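Local coordinates for Roadblock/LAMTOR2 domain-containing protein (Streptomyces avermitilis, PDB 3LEQ), which is of unknown function but belongs to the Roadblock/LC7 family, whose members often work with small GTPases, and may act through protein-protein contacts, at residues Q7-L12 / A22-E27; A17-A22 / G103-Q108; E44-T49 / H91-T96; S51-L56 / G79-T84. All coordinates share one frame; numbering follows the deposited sequence. Where two conformers were deposited one is given.

Interaction 1 of 4, residues Q7-L12 / A22-E27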
loop_
_atom_site.group_PDB
_atom_site.type_symbol
_atom_site.label_atom_id
_atom_site.label_comp_id
_atom_site.label_asym_id
_atom_site.label_seq_id
_atom_site.Cartn_x
_atom_site.Cartn_y
_atom_site.Cartn_z
ATOM N N GLN A 7 2.114 -2.934 12.424
ATOM C CA GLN A 7 2.433 -1.689 13.147
ATOM C C GLN A 7 3.182 -0.691 12.269
ATOM O O GLN A 7 2.888 0.509 12.300
ATOM C CB GLN A 7 3.211 -1.981 14.430
ATOM C CG GLN A 7 2.381 -2.710 15.481
ATOM C CD GLN A 7 3.088 -2.851 16.824
ATOM O OE1 GLN A 7 4.276 -2.538 16.968
ATOM N NE2 GLN A 7 2.350 -3.321 17.819
ATOM N N LEU A 8 4.136 -1.190 11.484
ATOM C CA LEU A 8 4.805 -0.371 10.469
ATOM C C LEU A 8 3.839 0.268 9.465
ATOM O O LEU A 8 3.948 1.471 9.174
ATOM C CB LEU A 8 5.891 -1.167 9.729
ATOM C CG LEU A 8 7.253 -1.304 10.409
ATOM C CD1 LEU A 8 8.189 -2.069 9.502
ATOM C CD2 LEU A 8 7.856 0.072 10.778
ATOM N N LEU A 9 2.914 -0.547 8.936
ATOM C CA LEU A 9 1.909 -0.079 7.979
ATOM C C LEU A 9 0.963 0.917 8.633
ATOM O O LEU A 9 0.621 1.935 8.038
ATOM C CB LEU A 9 1.111 -1.255 7.406
ATOM C CG LEU A 9 1.844 -2.257 6.513
ATOM C CD1 LEU A 9 0.901 -3.372 6.118
ATOM C CD2 LEU A 9 2.384 -1.571 5.269
ATOM N N THR A 10 0.529 0.616 9.861
ATOM C CA THR A 10 -0.374 1.514 10.592
ATOM C C THR A 10 0.360 2.831 10.878
ATOM O O THR A 10 -0.222 3.913 10.784
ATOM C CB THR A 10 -0.908 0.852 11.886
ATOM O OG1 THR A 10 -1.419 -0.442 11.564
ATOM C CG2 THR A 10 -2.031 1.696 12.550
ATOM N N GLY A 11 1.651 2.715 11.179
ATOM C CA GLY A 11 2.528 3.857 11.439
ATOM C C GLY A 11 2.660 4.764 10.230
ATOM O O GLY A 11 2.561 5.984 10.357
ATOM N N LEU A 12 2.864 4.168 9.054
ATOM C CA LEU A 12 2.873 4.938 7.802
ATOM C C LEU A 12 1.569 5.734 7.639
ATOM O O LEU A 12 1.596 6.926 7.348
ATOM C CB LEU A 12 3.063 4.014 6.599
ATOM C CG LEU A 12 2.943 4.658 5.218
ATOM C CD1 LEU A 12 4.183 5.494 4.923
ATOM C CD2 LEU A 12 2.727 3.601 4.129
ATOM N N ALA A 22 -2.879 1.175 3.673
ATOM C CA ALA A 22 -1.747 0.417 3.159
ATOM C C ALA A 22 -1.905 -1.079 3.399
ATOM O O ALA A 22 -2.418 -1.502 4.443
ATOM C CB ALA A 22 -0.439 0.927 3.795
ATOM N N VAL A 23 -1.471 -1.876 2.430
ATOM C CA VAL A 23 -1.419 -3.331 2.588
ATOM C C VAL A 23 -0.125 -3.865 2.008
ATOM O O VAL A 23 0.507 -3.212 1.155
ATOM C CB VAL A 23 -2.601 -4.057 1.864
ATOM C CG1 VAL A 23 -3.931 -3.641 2.435
ATOM C CG2 VAL A 23 -2.593 -3.803 0.348
ATOM N N VAL A 24 0.253 -5.056 2.455
ATOM C CA VAL A 24 1.319 -5.812 1.806
ATOM C C VAL A 24 0.712 -7.138 1.297
ATOM O O VAL A 24 0.059 -7.868 2.052
ATOM C CB VAL A 24 2.494 -6.077 2.744
ATOM C CG1 VAL A 24 3.493 -7.030 2.082
ATOM C CG2 VAL A 24 3.174 -4.756 3.142
ATOM N N LEU A 25 0.888 -7.398 0.008
ATOM C CA LEU A 25 0.309 -8.574 -0.638
ATOM C C LEU A 25 1.424 -9.533 -1.030
ATOM O O LEU A 25 2.479 -9.096 -1.477
ATOM C CB LEU A 25 -0.479 -8.147 -1.887
ATOM C CG LEU A 25 -1.480 -6.987 -1.705
ATOM C CD1 LEU A 25 -2.064 -6.590 -3.060
ATOM C CD2 LEU A 25 -2.615 -7.356 -0.707
ATOM N N SER A 26 1.175 -10.837 -0.899
ATOM C CA SER A 26 2.124 -11.855 -1.325
ATOM C C SER A 26 2.043 -11.969 -2.840
ATOM O O SER A 26 1.133 -11.414 -3.457
ATOM C CB SER A 26 1.766 -13.204 -0.700
ATOM O OG SER A 26 0.540 -13.674 -1.251
ATOM N N GLU A 27 2.983 -12.705 -3.429
ATOM C CA GLU A 27 2.969 -13.003 -4.860
ATOM C C GLU A 27 1.623 -13.573 -5.339
ATOM O O GLU A 27 1.180 -13.249 -6.437
ATOM C CB GLU A 27 4.122 -13.946 -5.233
#

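Interaction 2 of 4, residues A17-A22 / G103-Q108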
loop_
_atom_site.group_PDB
_atom_site.type_symbol
_atom_site.label_atom_id
_atom_site.label_comp_id
_atom_site.label_asym_id
_atom_site.label_seq_id
_atom_site.Cartn_x
_atom_site.Cartn_y
_atom_site.Cartn_z
ATOM N N ALA A 17 -0.118 12.253 6.323
ATOM C CA ALA A 17 -1.425 12.835 5.984
ATOM C C ALA A 17 -1.920 12.376 4.601
ATOM O O ALA A 17 -3.123 12.156 4.399
ATOM C CB ALA A 17 -1.370 14.366 6.061
ATOM N N GLU A 18 -0.976 12.206 3.669
ATOM C CA GLU A 18 -1.285 11.846 2.290
ATOM C C GLU A 18 -1.751 10.402 2.131
ATOM O O GLU A 18 -2.388 10.073 1.141
ATOM C CB GLU A 18 -0.065 12.064 1.384
ATOM C CG GLU A 18 0.227 13.509 1.025
ATOM C CD GLU A 18 1.098 14.220 2.046
ATOM O OE1 GLU A 18 1.538 15.340 1.745
ATOM O OE2 GLU A 18 1.336 13.675 3.146
ATOM N N VAL A 19 -1.424 9.541 3.090
ATOM C CA VAL A 19 -1.675 8.103 2.941
ATOM C C VAL A 19 -2.920 7.744 3.748
ATOM O O VAL A 19 -2.994 8.045 4.925
ATOM C CB VAL A 19 -0.470 7.264 3.410
ATOM C CG1 VAL A 19 -0.810 5.783 3.411
ATOM C CG2 VAL A 19 0.737 7.516 2.526
ATOM N N ASP A 20 -3.910 7.148 3.089
ATOM C CA ASP A 20 -5.140 6.722 3.749
ATOM C C ASP A 20 -5.122 5.243 4.236
ATOM O O ASP A 20 -5.572 4.943 5.354
ATOM C CB ASP A 20 -6.331 6.974 2.832
ATOM C CG ASP A 20 -6.750 8.449 2.779
ATOM O OD1 ASP A 20 -6.307 9.279 3.620
ATOM O OD2 ASP A 20 -7.552 8.778 1.882
ATOM N N HIS A 21 -4.619 4.331 3.402
ATOM C CA HIS A 21 -4.560 2.906 3.740
ATOM C C HIS A 21 -3.329 2.294 3.106
ATOM O O HIS A 21 -2.818 2.822 2.117
ATOM C CB HIS A 21 -5.799 2.130 3.241
ATOM C CG HIS A 21 -7.107 2.768 3.593
ATOM N ND1 HIS A 21 -7.573 2.846 4.888
ATOM C CD2 HIS A 21 -8.052 3.349 2.817
ATOM C CE1 HIS A 21 -8.739 3.471 4.898
ATOM N NE2 HIS A 21 -9.053 3.788 3.653
ATOM N N ALA A 22 -2.879 1.175 3.673
ATOM C CA ALA A 22 -1.747 0.417 3.159
ATOM C C ALA A 22 -1.905 -1.079 3.399
ATOM O O ALA A 22 -2.418 -1.502 4.443
ATOM C CB ALA A 22 -0.439 0.927 3.795
ATOM N N GLY A 103 5.622 12.361 -4.947
ATOM C CA GLY A 103 7.017 12.318 -4.516
ATOM C C GLY A 103 7.170 12.068 -3.031
ATOM O O GLY A 103 8.015 11.272 -2.613
ATOM N N VAL A 104 6.350 12.735 -2.230
ATOM C CA VAL A 104 6.379 12.527 -0.788
ATOM C C VAL A 104 5.960 11.090 -0.459
ATOM O O VAL A 104 6.646 10.378 0.271
ATOM C CB VAL A 104 5.516 13.569 -0.045
ATOM C CG1 VAL A 104 5.325 13.178 1.411
ATOM C CG2 VAL A 104 6.153 14.954 -0.151
ATOM N N VAL A 105 4.833 10.664 -1.018
ATOM C CA VAL A 105 4.339 9.324 -0.750
ATOM C C VAL A 105 5.357 8.276 -1.212
ATOM O O VAL A 105 5.652 7.345 -0.466
ATOM C CB VAL A 105 2.978 9.079 -1.409
ATOM C CG1 VAL A 105 2.548 7.646 -1.171
ATOM C CG2 VAL A 105 1.928 10.028 -0.824
ATOM N N ALA A 106 5.899 8.413 -2.419
ATOM C CA ALA A 106 6.874 7.428 -2.893
ATOM C C ALA A 106 8.104 7.355 -1.985
ATOM O O ALA A 106 8.606 6.268 -1.731
ATOM C CB ALA A 106 7.266 7.678 -4.330
ATOM N N TYR A 107 8.582 8.501 -1.506
ATOM C CA TYR A 107 9.700 8.536 -0.564
ATOM C C TYR A 107 9.338 7.804 0.726
ATOM O O TYR A 107 10.084 6.962 1.209
ATOM C CB TYR A 107 10.101 10.006 -0.253
ATOM C CG TYR A 107 11.044 10.107 0.928
ATOM C CD1 TYR A 107 12.411 9.882 0.772
ATOM C CD2 TYR A 107 10.557 10.380 2.213
ATOM C CE1 TYR A 107 13.277 9.958 1.870
ATOM C CE2 TYR A 107 11.413 10.442 3.317
ATOM C CZ TYR A 107 12.765 10.236 3.135
ATOM O OH TYR A 107 13.598 10.307 4.234
ATOM N N GLN A 108 8.176 8.103 1.280
ATOM C CA GLN A 108 7.720 7.415 2.506
ATOM C C GLN A 108 7.609 5.887 2.340
ATOM O O GLN A 108 8.011 5.116 3.242
ATOM C CB GLN A 108 6.379 7.990 2.999
ATOM C CG GLN A 108 6.490 9.408 3.550
ATOM C CD GLN A 108 7.200 9.472 4.887
ATOM O OE1 GLN A 108 7.400 8.458 5.561
ATOM N NE2 GLN A 108 7.568 10.679 5.292
#

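Interaction 3 of 4, residues E44-T49 / H91-T96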
loop_
_atom_site.group_PDB
_atom_site.type_symbol
_atom_site.label_atom_id
_atom_site.label_comp_id
_atom_site.label_asym_id
_atom_site.label_seq_id
_atom_site.Cartn_x
_atom_site.Cartn_y
_atom_site.Cartn_z
ATOM N N GLU A 44 -9.151 -6.447 1.000
ATOM C CA GLU A 44 -9.275 -7.452 -0.044
ATOM C C GLU A 44 -9.793 -6.847 -1.363
ATOM O O GLU A 44 -9.429 -7.312 -2.430
ATOM C CB GLU A 44 -10.143 -8.623 0.429
ATOM C CG GLU A 44 -9.500 -9.461 1.550
ATOM C CD GLU A 44 -10.339 -10.622 1.995
ATOM O OE1 GLU A 44 -11.581 -10.555 1.869
ATOM O OE2 GLU A 44 -9.762 -11.611 2.502
ATOM N N ARG A 45 -10.606 -5.800 -1.287
ATOM C CA ARG A 45 -10.984 -5.044 -2.485
ATOM C C ARG A 45 -9.775 -4.363 -3.135
ATOM O O ARG A 45 -9.623 -4.402 -4.369
ATOM C CB ARG A 45 -12.047 -4.004 -2.156
ATOM C CG ARG A 45 -12.815 -3.514 -3.371
ATOM C CD ARG A 45 -13.994 -2.606 -2.995
ATOM N NE ARG A 45 -15.225 -2.928 -3.725
ATOM C CZ ARG A 45 -15.385 -2.845 -5.048
ATOM N NH1 ARG A 45 -14.383 -2.462 -5.838
ATOM N NH2 ARG A 45 -16.554 -3.167 -5.583
ATOM N N LEU A 46 -8.915 -3.748 -2.310
ATOM C CA LEU A 46 -7.656 -3.197 -2.797
ATOM C C LEU A 46 -6.787 -4.330 -3.331
ATOM O O LEU A 46 -6.144 -4.187 -4.383
ATOM C CB LEU A 46 -6.913 -2.441 -1.692
ATOM C CG LEU A 46 -5.601 -1.745 -2.059
ATOM C CD1 LEU A 46 -5.748 -0.850 -3.288
ATOM C CD2 LEU A 46 -5.126 -0.943 -0.845
ATOM N N ALA A 47 -6.809 -5.472 -2.638
ATOM C CA ALA A 47 -5.999 -6.604 -3.065
ATOM C C ALA A 47 -6.451 -7.127 -4.421
ATOM O O ALA A 47 -5.611 -7.492 -5.248
ATOM C CB ALA A 47 -5.992 -7.711 -2.005
ATOM N N ALA A 48 -7.768 -7.155 -4.657
ATOM C CA ALA A 48 -8.319 -7.639 -5.935
ATOM C C ALA A 48 -7.919 -6.692 -7.066
ATOM O O ALA A 48 -7.604 -7.133 -8.178
ATOM C CB ALA A 48 -9.850 -7.781 -5.861
ATOM N N THR A 49 -7.943 -5.391 -6.785
ATOM C CA THR A 49 -7.519 -4.396 -7.767
ATOM C C THR A 49 -6.029 -4.520 -8.110
ATOM O O THR A 49 -5.637 -4.469 -9.279
ATOM C CB THR A 49 -7.794 -2.960 -7.256
ATOM O OG1 THR A 49 -9.180 -2.836 -6.942
ATOM C CG2 THR A 49 -7.471 -1.933 -8.329
ATOM N N HIS A 91 4.336 -7.174 -2.467
ATOM C CA HIS A 91 4.203 -5.801 -2.909
ATOM C C HIS A 91 3.511 -4.956 -1.840
ATOM O O HIS A 91 2.563 -5.415 -1.191
ATOM C CB HIS A 91 3.386 -5.726 -4.202
ATOM C CG HIS A 91 4.146 -6.148 -5.415
ATOM N ND1 HIS A 91 4.266 -7.465 -5.799
ATOM C CD2 HIS A 91 4.834 -5.423 -6.332
ATOM C CE1 HIS A 91 4.984 -7.533 -6.904
ATOM N NE2 HIS A 91 5.339 -6.306 -7.248
ATOM N N LEU A 92 4.002 -3.730 -1.656
ATOM C CA LEU A 92 3.352 -2.764 -0.795
ATOM C C LEU A 92 2.374 -1.976 -1.646
ATOM O O LEU A 92 2.740 -1.489 -2.757
ATOM C CB LEU A 92 4.409 -1.798 -0.200
ATOM C CG LEU A 92 3.872 -0.600 0.609
ATOM C CD1 LEU A 92 3.154 -1.069 1.890
ATOM C CD2 LEU A 92 5.042 0.368 0.955
ATOM N N VAL A 93 1.141 -1.820 -1.161
ATOM C CA VAL A 93 0.141 -1.111 -1.940
ATOM C C VAL A 93 -0.472 -0.052 -1.051
ATOM O O VAL A 93 -0.880 -0.337 0.056
ATOM C CB VAL A 93 -0.980 -2.042 -2.469
ATOM C CG1 VAL A 93 -1.917 -1.279 -3.369
ATOM C CG2 VAL A 93 -0.393 -3.297 -3.201
ATOM N N VAL A 94 -0.558 1.168 -1.548
ATOM C CA VAL A 94 -1.066 2.284 -0.760
ATOM C C VAL A 94 -2.190 2.985 -1.508
ATOM O O VAL A 94 -2.125 3.094 -2.751
ATOM C CB VAL A 94 0.088 3.285 -0.450
ATOM C CG1 VAL A 94 -0.429 4.697 -0.197
ATOM C CG2 VAL A 94 0.922 2.787 0.743
ATOM N N LEU A 95 -3.183 3.468 -0.763
ATOM C CA LEU A 95 -4.194 4.400 -1.279
ATOM C C LEU A 95 -3.938 5.773 -0.651
ATOM O O LEU A 95 -3.843 5.900 0.577
ATOM C CB LEU A 95 -5.622 3.931 -0.984
ATOM C CG LEU A 95 -6.152 2.728 -1.781
ATOM C CD1 LEU A 95 -7.487 2.269 -1.229
ATOM C CD2 LEU A 95 -6.259 3.025 -3.301
ATOM N N THR A 96 -3.818 6.795 -1.496
ATOM C CA THR A 96 -3.673 8.174 -1.021
ATOM C C THR A 96 -5.006 8.932 -1.029
ATOM O O THR A 96 -5.967 8.524 -1.692
ATOM C CB THR A 96 -2.696 8.978 -1.894
ATOM O OG1 THR A 96 -3.372 9.427 -3.077
ATOM C CG2 THR A 96 -1.457 8.138 -2.266
#

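Interaction 4 of 4, residues S51-L56 / G79-T84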
loop_
_atom_site.group_PDB
_atom_site.type_symbol
_atom_site.label_atom_id
_atom_site.label_comp_id
_atom_site.label_asym_id
_atom_site.label_seq_id
_atom_site.Cartn_x
_atom_site.Cartn_y
_atom_site.Cartn_z
ATOM N N SER A 51 -4.065 -7.128 -7.747
ATOM C CA SER A 51 -3.812 -8.399 -8.406
ATOM C C SER A 51 -4.242 -8.326 -9.895
ATOM O O SER A 51 -3.585 -8.894 -10.773
ATOM C CB SER A 51 -4.482 -9.534 -7.603
ATOM O OG SER A 51 -5.190 -10.453 -8.427
ATOM N N GLY A 52 -5.310 -7.574 -10.173
ATOM C CA GLY A 52 -5.752 -7.338 -11.552
ATOM C C GLY A 52 -4.734 -6.490 -12.295
ATOM O O GLY A 52 -4.496 -6.704 -13.476
ATOM N N LEU A 53 -4.159 -5.506 -11.598
ATOM C CA LEU A 53 -3.139 -4.613 -12.158
ATOM C C LEU A 53 -1.924 -5.373 -12.630
ATOM O O LEU A 53 -1.352 -5.100 -13.692
ATOM C CB LEU A 53 -2.684 -3.617 -11.095
ATOM C CG LEU A 53 -3.051 -2.163 -11.279
ATOM C CD1 LEU A 53 -2.538 -1.376 -10.078
ATOM C CD2 LEU A 53 -2.404 -1.668 -12.536
HETATM N N MSE A 54 -1.543 -6.351 -11.829
HETATM C CA MSE A 54 -0.351 -7.119 -12.096
HETATM C C MSE A 54 -0.588 -8.308 -13.000
HETATM O O MSE A 54 0.361 -8.954 -13.430
HETATM C CB MSE A 54 0.257 -7.546 -10.787
HETATM C CG MSE A 54 0.605 -6.338 -9.967
HETATM SE SE MSE A 54 1.766 -6.895 -8.581
HETATM C CE MSE A 54 0.454 -7.629 -7.316
ATOM N N SER A 55 -1.849 -8.597 -13.281
ATOM C CA SER A 55 -2.171 -9.561 -14.319
ATOM C C SER A 55 -2.072 -8.894 -15.692
ATOM O O SER A 55 -1.620 -9.513 -16.647
ATOM C CB SER A 55 -3.547 -10.164 -14.080
ATOM O OG SER A 55 -3.457 -11.199 -13.114
ATOM N N LEU A 56 -2.480 -7.628 -15.765
ATOM C CA LEU A 56 -2.319 -6.807 -16.970
ATOM C C LEU A 56 -0.845 -6.550 -17.284
ATOM O O LEU A 56 -0.213 -7.291 -18.039
ATOM C CB LEU A 56 -3.045 -5.467 -16.804
ATOM C CG LEU A 56 -4.570 -5.479 -16.645
ATOM C CD1 LEU A 56 -5.051 -4.106 -16.303
ATOM C CD2 LEU A 56 -5.295 -5.992 -17.898
ATOM N N GLY A 79 -7.759 9.933 -5.712
ATOM C CA GLY A 79 -6.407 10.006 -5.135
ATOM C C GLY A 79 -5.559 9.069 -5.994
ATOM O O GLY A 79 -5.880 8.859 -7.166
ATOM N N TYR A 80 -4.489 8.503 -5.435
ATOM C CA TYR A 80 -3.645 7.552 -6.174
ATOM C C TYR A 80 -3.666 6.163 -5.561
ATOM O O TYR A 80 -3.790 6.014 -4.336
ATOM C CB TYR A 80 -2.164 7.970 -6.143
ATOM C CG TYR A 80 -1.843 9.271 -6.828
ATOM C CD1 TYR A 80 -1.272 9.286 -8.099
ATOM C CD2 TYR A 80 -2.084 10.488 -6.198
ATOM C CE1 TYR A 80 -0.969 10.481 -8.728
ATOM C CE2 TYR A 80 -1.792 11.691 -6.824
ATOM C CZ TYR A 80 -1.237 11.676 -8.088
ATOM O OH TYR A 80 -0.936 12.863 -8.709
ATOM N N LEU A 81 -3.497 5.158 -6.415
ATOM C CA LEU A 81 -3.121 3.812 -5.968
ATOM C C LEU A 81 -1.672 3.625 -6.367
ATOM O O LEU A 81 -1.319 3.804 -7.540
ATOM C CB LEU A 81 -3.991 2.741 -6.628
ATOM C CG LEU A 81 -3.765 1.277 -6.214
ATOM C CD1 LEU A 81 -4.985 0.443 -6.621
ATOM C CD2 LEU A 81 -2.480 0.675 -6.854
ATOM N N ILE A 82 -0.819 3.293 -5.407
ATOM C CA ILE A 82 0.595 3.141 -5.711
ATOM C C ILE A 82 1.035 1.779 -5.210
ATOM O O ILE A 82 0.725 1.399 -4.077
ATOM C CB ILE A 82 1.494 4.272 -5.083
ATOM C CG1 ILE A 82 0.925 5.669 -5.360
ATOM C CG2 ILE A 82 2.982 4.149 -5.563
ATOM C CD1 ILE A 82 1.580 6.814 -4.599
ATOM N N LEU A 83 1.786 1.074 -6.038
ATOM C CA LEU A 83 2.259 -0.258 -5.716
ATOM C C LEU A 83 3.765 -0.335 -5.958
ATOM O O LEU A 83 4.235 0.135 -6.977
ATOM C CB LEU A 83 1.516 -1.250 -6.615
ATOM C CG LEU A 83 1.817 -2.737 -6.611
ATOM C CD1 LEU A 83 0.549 -3.480 -7.006
ATOM C CD2 LEU A 83 2.963 -3.078 -7.583
ATOM N N THR A 84 4.507 -0.936 -5.029
ATOM C CA THR A 84 5.937 -1.160 -5.205
ATOM C C THR A 84 6.343 -2.524 -4.649
ATOM O O THR A 84 5.668 -3.078 -3.788
ATOM C CB THR A 84 6.805 0.007 -4.585
ATOM O OG1 THR A 84 8.185 -0.166 -4.953
ATOM C CG2 THR A 84 6.719 0.024 -3.069
#

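Interaction 1 of 4, residues Q7-L12 / A22-E27
Leu9 of helix 4-15 reaches across to Ala22 and Val24 on strand 19-26, part of the packing of the N-terminal helix against the antiparallel sheet of a Roadblock/LC7 fold. The axes of helix and strand segment run at 146°, 8.4 Å apart at closest approach, and the contact between them is purely apolar. Leu9 was modelled in two conformers; in the one described here chi1 of -67° sets CG beside the backbone N, and an extended second torsion carries the chain toward the strand. Its two methyls share the work. Leu9 CD2 lies 4.0 Å from Ala22 CB. Leu9 CD1 comes to the backbone, 4.2 Å from Val23 CA. Both methyls of Leu9 also come from the same side against one branch of Val24, the one turned to the backbone N side, and the two side chains cross at about a right angle. One turn on, Leu12 swings the other way, with CG anti to its backbone N (chi1 174°), and its CD2 alone makes contact, 4.2 Å from Ala22 CB. The small alanine methyl thus receives two leucines. Val23 points to the other face of the sheet, toward Ala43 and Leu46 of helix 40-55. Leu112 of helix 102-115 covers Leu9 and Leu12 in turn. Where Leu9 meets Val24, Leu9 CD2 stands 3.9 Å from Val24 CG2 and Leu9 CD1 4.0 Å from that same methyl.

Interaction 2 of 4, residues A17-A22 / G103-Q108
Val105 of helix 102-115 carries this contact by turning one methyl to Glu18 and the other to Val19, where the chain enters strand 19-26. The tight end is at Glu18, whose CB sits 3.6 Å from Val105 CG2, so the aliphatic root of an acidic residue does the packing. Alongside it the fit is more relaxed: Val19 CG2 lies 4.1 Å from Val105 CG1, the two valines meeting at a slant. Both keep CG1 anti to the backbone N (chi1 173° and 177°), which in each turns CG2 to the backbone N side. Val19 therefore offers the helix its N-side branch, whereas Val105 uses both of its own.

The outer side is looser. In Glu18 the bend at chi2 (87°) brings the carboxylate round beside Val104, with Glu18 OE1 4.4 Å from Val104 CG1 and OE2 no farther, a loose touch on an exposed valine. No hydrogen bond links the two segments.

The strand itself is irregular just beyond: Asp20 and His21 both face Leu95 of strand 90-96 in a classic beta bulge, and the His21 ring stacks with Phe38. Helix 102-115 lies beside helix 4-15 on one face of the five-stranded antiparallel sheet of the Roadblock/LC7 fold, with Val19 also resting on Val13 of helix 4-15 and on Val94 of strand 90-96, and Val105 also touching Thr96.

Interaction 3 of 4, residues E44-T49 / H91-T96
Leu46 of helix 40-55 sets its forked end against Val93 and Leu95 on strand 90-96, the centre of the Roadblock/LC7 sheet, and is the residue through which this helix segment meets that strand. With CG anti to the backbone N (chi1 -177°), the side chain extends off the helix toward the sheet. Leu46 CD1 lies 3.9 Å from Val93 CG1, and these two side chains slide past each other in opposite directions. Toward Leu95 the approach is tip to tip: Leu46 CD1 and CD2 are each 3.9 Å from Leu95 CG, and CD2 is also 4.0 Å from Leu95 CD1. Val93 and Leu95, two residues apart on the strand, point to the same face, and Val94 between them points to the other, where it touches Met109 of helix 102-115.

Neighbouring strands hold this pair in place. Backbone hydrogen bonds tie Val93 to Val23 and Leu95 to Asp20 of strand 19-26, and Val94 to Ile82 of strand 80-85. Leu46 and Thr49 also rest on Leu81 of that strand. Within the helix, Glu44 makes a salt bridge with Arg40. Arg45 O accepts from both Thr49 N (3.1 Å) and Thr49 OG1 (3.0 Å), which reach it from opposite faces of its carbonyl plane, the hydroxyl tilted 26° from that plane.

Interaction 4 of 4, residues S51-L56 / G79-T84
An unusual chi1 of -111°, close to an eclipsed position, brings Leu53 of helix 40-55 toward Leu81, while the neighbouring Met54 reaches Leu83 by an extended chi2 and then a bend at chi3 (-80°). Leu53 CD1 meets Leu81 CD2 at 3.8 Å, the two side chains sliding past each other in opposite directions. Met54, present as selenomethionine, starts out alongside the strand, and its far end curls in to close the distance: SE lies 4.0 Å from Leu83 CD1 and 4.1 Å from Leu83 CD2, set against the fork of the leucine. Met54 CG, 4.1 Å from Leu83 CD1, and Met54 CE, 4.2 Å from it, approach that methyl from the same side as SE.

This C-terminal portion of the single helix that covers one face of the Roadblock/LC7 sheet is laid here over strand 80-85. Ile82, between the two leucines, turns to the other face and packs on Val105 and Met109 of helix 102-115. Leu53 also touches Ile74 of strand 71-75, at the edge of the sheet within this chain, and Met54 touches His91 of strand 90-96. Leu83 is covered further by Ala50, one turn back along the helix.

How the interactions relate
The four contacts clothe both faces of one antiparallel sheet. Interactions 1 and 2 lie on the face covered by helices 4-15 and 102-115, share Ala22, and meet where Leu12 CD1 lies 3.8 Å from Gln108 CB. Interactions 3 and 4 follow one another along helix 40-55 on the other face, their centres about 7 Å apart. Hydrogen bonds inside the sheet link the strands beneath these contacts: Val23 O is 2.8 Å from Val93 N, a probable hydrogen bond joining interactions 1 and 3, and Thr84 O is 2.8 Å from Leu92 N between interactions 4 and 3. Interactions 1 and 4, centres about 15 Å apart, lie on opposite sides of the chain's centre and do not touch.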